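Local coordinates for nucleoporin NUP145N (Chaetomium thermophilum, PDB 5HB6), which probably serves as a building block of the nuclear pore complex, seen here through its autoproteolytic (peptidase S59) domain, at residues T118-Y123 with G128-S133; D11-R14 with Q20-R23; T66-P69 with K74-M77. The protein carries 1 engineered substitution. All blocks are in the same frame, centred on the assembly; numbering follows the deposited sequence.

Contact 1 (T118-Y123 with G128-S133)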
# COMPACT_ATOMS: atom_id res chain seq x y z
N THR A 118 -3.16 -4.65 11.56
CA THR A 118 -2.55 -3.41 11.11
C THR A 118 -1.82 -2.78 12.28
O THR A 118 -2.18 -3.01 13.45
CB THR A 118 -3.58 -2.37 10.57
OG1 THR A 118 -4.34 -1.81 11.66
CG2 THR A 118 -4.51 -2.98 9.54
N THR A 119 -0.81 -1.97 11.98
CA THR A 119 -0.13 -1.16 12.98
C THR A 119 -0.34 0.30 12.61
O THR A 119 0.20 0.77 11.60
CB THR A 119 1.35 -1.51 13.03
OG1 THR A 119 1.51 -2.90 13.36
CG2 THR A 119 2.05 -0.67 14.07
N PHE A 120 -1.15 1.00 13.38
CA PHE A 120 -1.51 2.37 13.05
C PHE A 120 -0.28 3.23 12.92
O PHE A 120 0.60 3.19 13.77
CB PHE A 120 -2.39 2.90 14.18
CG PHE A 120 -2.86 4.31 14.00
CD1 PHE A 120 -4.04 4.57 13.32
CD2 PHE A 120 -2.17 5.37 14.57
CE1 PHE A 120 -4.49 5.86 13.18
CE2 PHE A 120 -2.62 6.65 14.44
CZ PHE A 120 -3.78 6.90 13.76
N GLU A 121 -0.25 4.05 11.88
CA GLU A 121 0.77 5.06 11.68
C GLU A 121 0.21 6.46 11.88
O GLU A 121 0.75 7.24 12.65
CB GLU A 121 1.38 4.92 10.29
CG GLU A 121 2.13 3.60 10.13
CD GLU A 121 3.60 3.68 10.44
OE1 GLU A 121 4.10 4.79 10.74
OE2 GLU A 121 4.26 2.63 10.39
N SER A 122 -0.91 6.76 11.24
CA SER A 122 -1.47 8.09 11.38
C SER A 122 -2.88 8.14 10.82
O SER A 122 -3.30 7.29 10.02
CB SER A 122 -0.62 9.12 10.64
OG SER A 122 -0.60 8.82 9.26
N TYR A 123 -3.60 9.18 11.23
CA TYR A 123 -4.84 9.58 10.60
C TYR A 123 -4.84 11.10 10.52
O TYR A 123 -4.59 11.78 11.52
CB TYR A 123 -6.07 9.10 11.39
CG TYR A 123 -7.32 9.60 10.74
CD1 TYR A 123 -7.78 9.04 9.58
CD2 TYR A 123 -8.04 10.65 11.29
CE1 TYR A 123 -8.92 9.53 8.94
CE2 TYR A 123 -9.19 11.13 10.67
CZ TYR A 123 -9.63 10.56 9.50
OH TYR A 123 -10.74 11.00 8.82
N GLY A 128 -8.52 12.95 5.52
CA GLY A 128 -9.17 11.66 5.58
C GLY A 128 -8.27 10.48 5.32
O GLY A 128 -8.77 9.37 5.11
N VAL A 129 -6.96 10.66 5.35
CA VAL A 129 -6.01 9.59 5.04
C VAL A 129 -5.67 8.85 6.32
O VAL A 129 -5.16 9.43 7.30
CB VAL A 129 -4.74 10.14 4.38
CG1 VAL A 129 -3.68 9.04 4.22
CG2 VAL A 129 -5.07 10.71 3.02
N TRP A 130 -5.88 7.54 6.30
CA TRP A 130 -5.40 6.61 7.32
C TRP A 130 -4.19 5.87 6.78
O TRP A 130 -4.26 5.27 5.71
CB TRP A 130 -6.53 5.61 7.59
CG TRP A 130 -6.20 4.40 8.44
CD1 TRP A 130 -5.34 4.27 9.51
CD2 TRP A 130 -6.78 3.11 8.26
NE1 TRP A 130 -5.39 3.01 10.00
CE2 TRP A 130 -6.26 2.27 9.25
CE3 TRP A 130 -7.72 2.61 7.36
CZ2 TRP A 130 -6.61 0.93 9.36
CZ3 TRP A 130 -8.09 1.28 7.45
CH2 TRP A 130 -7.52 0.45 8.44
N ALA A 131 -3.11 5.91 7.55
CA ALA A 131 -1.89 5.20 7.20
C ALA A 131 -1.59 4.18 8.28
O ALA A 131 -1.77 4.44 9.47
CB ALA A 131 -0.72 6.16 7.03
N PHE A 132 -1.14 3.02 7.84
CA PHE A 132 -0.84 1.93 8.75
C PHE A 132 0.18 1.01 8.11
O PHE A 132 0.29 0.95 6.87
CB PHE A 132 -2.11 1.16 9.11
CG PHE A 132 -2.84 0.59 7.91
CD1 PHE A 132 -3.75 1.37 7.20
CD2 PHE A 132 -2.61 -0.70 7.50
CE1 PHE A 132 -4.41 0.86 6.10
CE2 PHE A 132 -3.29 -1.22 6.37
CZ PHE A 132 -4.16 -0.43 5.68
N SER A 133 0.90 0.27 8.93
CA SER A 133 1.84 -0.72 8.44
C SER A 133 1.24 -2.12 8.56
O SER A 133 0.43 -2.42 9.44
CB SER A 133 3.16 -0.66 9.20
OG SER A 133 3.94 0.46 8.82
O HOH W 1 -4.43 1.09 12.11
O HOH W 2 0.23 -5.28 11.41
O HOH W 3 -2.37 10.00 7.64

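Contact 2 (D11-R14 with Q20-R23). With SO4 (sulfate ion), chain D.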
# COMPACT_ATOMS: atom_id res chain seq x y z
N ASP A 11 10.47 2.14 -16.02
CA ASP A 11 11.65 2.42 -16.85
C ASP A 11 12.92 2.55 -16.01
O ASP A 11 13.99 2.07 -16.42
CB ASP A 11 11.42 3.68 -17.69
CG ASP A 11 10.52 3.44 -18.90
OD1 ASP A 11 10.32 2.27 -19.31
OD2 ASP A 11 10.02 4.43 -19.48
N ASP A 12 12.82 3.19 -14.83
CA ASP A 12 13.95 3.27 -13.92
C ASP A 12 14.41 1.87 -13.54
O ASP A 12 15.61 1.59 -13.46
CB ASP A 12 13.55 3.96 -12.59
CG ASP A 12 13.29 5.48 -12.68
OD1 ASP A 12 13.80 6.15 -13.61
OD2 ASP A 12 12.58 5.99 -11.72
N ILE A 13 13.46 0.99 -13.23
CA ILE A 13 13.81 -0.34 -12.75
C ILE A 13 14.41 -1.17 -13.87
O ILE A 13 15.39 -1.91 -13.67
CB ILE A 13 12.56 -1.00 -12.14
CG1 ILE A 13 12.11 -0.22 -10.90
CG2 ILE A 13 12.85 -2.45 -11.77
CD1 ILE A 13 10.68 -0.51 -10.50
N ARG A 14 13.88 -1.03 -15.09
CA ARG A 14 14.44 -1.75 -16.22
C ARG A 14 15.87 -1.33 -16.51
O ARG A 14 16.67 -2.12 -17.05
CB ARG A 14 13.55 -1.51 -17.44
CG ARG A 14 12.26 -2.31 -17.40
CD ARG A 14 11.23 -1.79 -18.39
NE ARG A 14 9.96 -2.49 -18.20
CZ ARG A 14 8.77 -1.94 -18.36
NH1 ARG A 14 8.64 -0.68 -18.73
NH2 ARG A 14 7.69 -2.68 -18.16
N GLN A 20 21.03 -4.58 -8.67
CA GLN A 20 20.13 -3.53 -8.20
C GLN A 20 18.66 -3.96 -8.27
O GLN A 20 17.89 -3.68 -7.34
CB GLN A 20 20.35 -2.27 -9.04
CG GLN A 20 21.67 -1.59 -8.77
CD GLN A 20 22.05 -0.59 -9.85
OE1 GLN A 20 21.58 -0.66 -10.99
NE2 GLN A 20 22.92 0.35 -9.50
N ARG A 21 18.25 -4.63 -9.35
CA ARG A 21 16.84 -4.97 -9.50
C ARG A 21 16.39 -6.01 -8.48
O ARG A 21 15.18 -6.13 -8.24
CB ARG A 21 16.55 -5.43 -10.94
CG ARG A 21 15.07 -5.69 -11.21
CD ARG A 21 14.70 -5.74 -12.70
NE ARG A 21 13.30 -6.16 -12.84
CZ ARG A 21 12.57 -6.06 -13.96
NH1 ARG A 21 13.09 -5.54 -15.06
NH2 ARG A 21 11.32 -6.49 -13.95
N GLN A 22 17.32 -6.74 -7.87
CA GLN A 22 17.01 -7.69 -6.80
C GLN A 22 16.81 -7.02 -5.45
O GLN A 22 16.43 -7.71 -4.50
CB GLN A 22 18.10 -8.76 -6.71
CG GLN A 22 18.05 -9.72 -7.88
CD GLN A 22 19.07 -10.83 -7.81
OE1 GLN A 22 19.78 -10.97 -6.82
NE2 GLN A 22 19.14 -11.62 -8.87
N ARG A 23 17.07 -5.72 -5.34
CA ARG A 23 17.00 -5.03 -4.05
C ARG A 23 16.58 -3.58 -4.28
O ARG A 23 17.31 -2.63 -3.96
CB ARG A 23 18.34 -5.13 -3.33
CG ARG A 23 19.49 -4.68 -4.20
CD ARG A 23 20.84 -4.72 -3.48
NE ARG A 23 21.95 -4.81 -4.43
CZ ARG A 23 22.44 -3.80 -5.15
NH1 ARG A 23 21.93 -2.59 -5.05
NH2 ARG A 23 23.46 -4.01 -5.98
S SO4 D . 9.47 -6.15 -17.32
O1 SO4 D . 9.29 -6.56 -15.92
O2 SO4 D . 10.74 -5.43 -17.43
O3 SO4 D . 8.33 -5.32 -17.73
O4 SO4 D . 9.51 -7.33 -18.17
O HOH W 4 16.10 -4.87 -15.54

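Contact 3 (T66-P69 with K74-M77)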
# COMPACT_ATOMS: atom_id res chain seq x y z
N THR A 66 -4.71 -4.44 -2.01
CA THR A 66 -4.54 -5.88 -2.11
C THR A 66 -3.24 -6.15 -2.85
O THR A 66 -2.94 -5.50 -3.86
CB THR A 66 -5.72 -6.55 -2.90
OG1 THR A 66 -6.98 -6.27 -2.29
CG2 THR A 66 -5.56 -8.09 -2.98
N VAL A 67 -2.45 -7.09 -2.34
CA VAL A 67 -1.24 -7.52 -3.01
C VAL A 67 -1.30 -9.04 -3.14
O VAL A 67 -1.44 -9.73 -2.13
CB VAL A 67 0.02 -7.08 -2.23
CG1 VAL A 67 1.29 -7.50 -2.96
CG2 VAL A 67 -0.00 -5.58 -2.03
N TYR A 68 -1.17 -9.55 -4.38
CA TYR A 68 -1.28 -10.97 -4.74
C TYR A 68 -2.70 -11.48 -4.52
O TYR A 68 -2.96 -12.19 -3.54
CB TYR A 68 -0.28 -11.84 -3.98
CG TYR A 68 1.17 -11.54 -4.30
CD1 TYR A 68 1.67 -11.75 -5.57
CD2 TYR A 68 2.02 -11.05 -3.33
CE1 TYR A 68 2.99 -11.48 -5.86
CE2 TYR A 68 3.34 -10.76 -3.62
CZ TYR A 68 3.82 -10.97 -4.88
OH TYR A 68 5.15 -10.70 -5.15
N PRO A 69 -3.63 -11.18 -5.43
CA PRO A 69 -5.02 -11.60 -5.24
C PRO A 69 -5.27 -13.08 -5.51
O PRO A 69 -6.32 -13.58 -5.11
CB PRO A 69 -5.78 -10.74 -6.27
CG PRO A 69 -4.79 -10.57 -7.37
CD PRO A 69 -3.46 -10.39 -6.67
N LYS A 74 0.92 -16.72 -4.80
CA LYS A 74 1.31 -15.72 -3.81
C LYS A 74 2.58 -16.24 -3.16
O LYS A 74 2.55 -17.35 -2.58
CB LYS A 74 0.18 -15.59 -2.79
CG LYS A 74 0.38 -14.52 -1.75
CD LYS A 74 -0.77 -14.54 -0.76
CE LYS A 74 -0.77 -13.33 0.13
NZ LYS A 74 -1.55 -12.21 -0.45
N PRO A 75 3.70 -15.53 -3.23
CA PRO A 75 4.96 -16.06 -2.66
C PRO A 75 4.95 -16.07 -1.14
O PRO A 75 4.10 -15.43 -0.51
CB PRO A 75 6.02 -15.08 -3.18
CG PRO A 75 5.29 -13.83 -3.42
CD PRO A 75 3.92 -14.23 -3.89
N PRO A 76 5.90 -16.79 -0.52
CA PRO A 76 5.97 -16.80 0.94
C PRO A 76 6.31 -15.43 1.50
O PRO A 76 6.82 -14.55 0.81
CB PRO A 76 7.09 -17.80 1.23
CG PRO A 76 7.93 -17.79 0.01
CD PRO A 76 6.98 -17.58 -1.13
N MET A 77 6.02 -15.26 2.79
CA MET A 77 6.43 -14.07 3.52
C MET A 77 7.91 -13.81 3.29
O MET A 77 8.73 -14.73 3.40
CB MET A 77 6.22 -14.29 5.01
CG MET A 77 4.81 -14.13 5.48
SD MET A 77 4.69 -14.42 7.26
CE MET A 77 6.00 -13.37 7.91
O HOH W 5 -3.95 -11.03 -1.09

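Contact 1 (T118-Y123 with G128-S133)
Phe-120, with CG anti to the backbone N (chi1 -180°), and Trp-130 place their rings on one face of the 119-124/129-134 hairpin. The two meet rim to rim, Phe-120 CD1 standing 3.9 Å from Trp-130 NE1, with neither ring over the other. Phe-132 tucks its CG between its own backbone N and carbonyl carbon (chi1 57°); this brings CD1 above the centre of the Trp-130 ring, while CD2 lies 3.6 Å from CG2 of Thr-118. A water donates to Thr-118 OG1, which is also hydrogen-bonded to Ile-115 O, and accepts from Trp-130 NE1.

The Tyr-123 ring reaches past Val-129 to Gly-128, at the start of the partner strand: CD1 is 3.5 Å from Val-129 O, and OH lies 3.7 Å from Gly-128 CA. Its ring also packs edge-to-face with His-108 of helix 102-113. Replacing the ring with the methyl of an alanine is likely to uncover the Gly-128 to Val-129 backbone and leave His-108 without its edge-to-face partner.

The pairing is antiparallel, with the register slipping by one residue between Phe-120 and Ser-122. Glu-121 and Ser-122 both stand opposite Ala-131, a classic beta bulge, and their N atoms, at 2.9 Å and 3.0 Å, donate to Ala-131 O from the same face of its carbonyl plane. The bulge turns the Glu-121 CB toward the other strand, and OE2 meets Ser-133 OG, which donates a 2.7 Å bond to the anti side of the carboxylate. Because Ser-133 OG is bonded to Lys-40 NZ as well, this buried hydroxyl has both a carboxylate and an ammonium partner, which probably offsets the cost of burying it, while Glu-121 itself stays exposed.

Contact 2 (D11-R14 with Q20-R23)
Ile-13 and Arg-21 cross at about a right angle, the CG2 methyl of Ile-13 sitting over one face of the Arg-21 guanidinium and 3.9 Å from Arg-21 CD. Arg-21 has CG anti to its backbone N (chi1 -175°) and continues extended to NE, a shape that carries the flat group past the isoleucine. Arg-14, also extended, lies alongside and points the same way, its CG 4.1 Å from Arg-21 NH1. The two guanidinium planes are inclined by 58°, and each presents an edge to the same sulfate ion.

Arg-14 grips that ion with two nitrogens: NH2 donates to sulfate O3 at 2.8 Å, and NE donates to O2 at 3.1 Å. Arg-21 takes another corner, NH2 donating to O1 at 2.8 Å, whereas the bond from its NH1 to O2 is weak at 3.3 Å. Sulfate O2 is therefore shared by both arginines, and the backbone N of Leu-50 adds a further donor. The site is an anion-binding arginine pair set on the short helices 10-14 and 18-21, near the N-terminal end of the chain. The sulfate probably came from the crystallisation liquor, so the site is consistent with an ability to hold an oxyanion, and names no natural ligand.

Second-shell partners fix the two groups. Arg-14 NH2 forms a salt bridge with Asp-51, and its NH1 is weakly bonded to Asp-11 OD1 at 3.4 Å, both of which probably balance some of the positive charge. Arg-21 NE donates to Leu-45 O, which holds the guanidinium's rotation while NH1 and NH2 face the ion. A water accepts from Arg-21 NH1 and donates to Arg-14 O, tying the arginine side chain to the end of the first helix.

Contact 3 (T66-P69 with K74-M77)
Tyr-68 meets Lys-74 at its root and Pro-75 further out, and its side chain can be followed atom by atom. CB packs against the aliphatic part of the lysine, 3.5 Å from Lys-74 CG. With CG of the tyrosine anti to its own carbonyl carbon (chi1 -64°), the ring is set beneath the Pro-75 ring, and from CG onward its main neighbour there is the proline. CD1, CD2, CE1 and CE2 lie beneath Pro-75 CD, which sits over the centre of the ring. That methylene lies 3.4 Å from the centroid of the Tyr-68 ring and only 10° off the ring normal, so the approach is squarely over the face and qualifies as a CH-pi contact. CD is bonded to the proline nitrogen, which makes its hydrogens somewhat positive and probably suits them to the pi cloud. CZ also sees the next carbon, Pro-75 CG, at 3.5 Å. At the tip, OH passes Pro-75 CG at 3.6 Å and is hydrogen-bonded to Leu-81 N.

Lys-74 crosses obliquely over the base of the tyrosine, on the same side of its ring plane as Pro-75. Its chain is extended until the last torsion, where a bend (chi4 89°) turns NZ to the backbone: it donates to Val-67 O at 3.0 Å, in the carbonyl plane, and weakly to Tyr-68 O at 3.4 Å. A water bridges NZ and Tyr-68 O, accepting from the former and donating to the latter, and Phe-137 O is a further weak partner of NZ. Since Lys-74 was modelled in two conformers, this grip describes one of them. Taken together, the geometry is that of a tyrosine-proline CH-pi pair folding the loop after strand 64-67 back onto the end of the two-stranded antiparallel sheet 58-61/64-67.

How the contacts relate
Along the chain the three contacts follow one another as contact 2, contact 3 and contact 1, none nested in another. The centres of contact 1 and contact 2 are about 28 Å apart. From contact 3, the centre of contact 1 is about 21 Å away and that of contact 2 about 20 Å, and no two touch. Contact 1 closes the outer hairpin of the six-stranded antiparallel sheet, beside helix 102-113, and lies across the chain's centre from both others. Contact 2 joins two short N-terminal helices, whereas contact 3 extends from the separate two-stranded sheet. All belong to the autopeptidase domain, and their wide spacing without touching atoms means they mark separate regions of it.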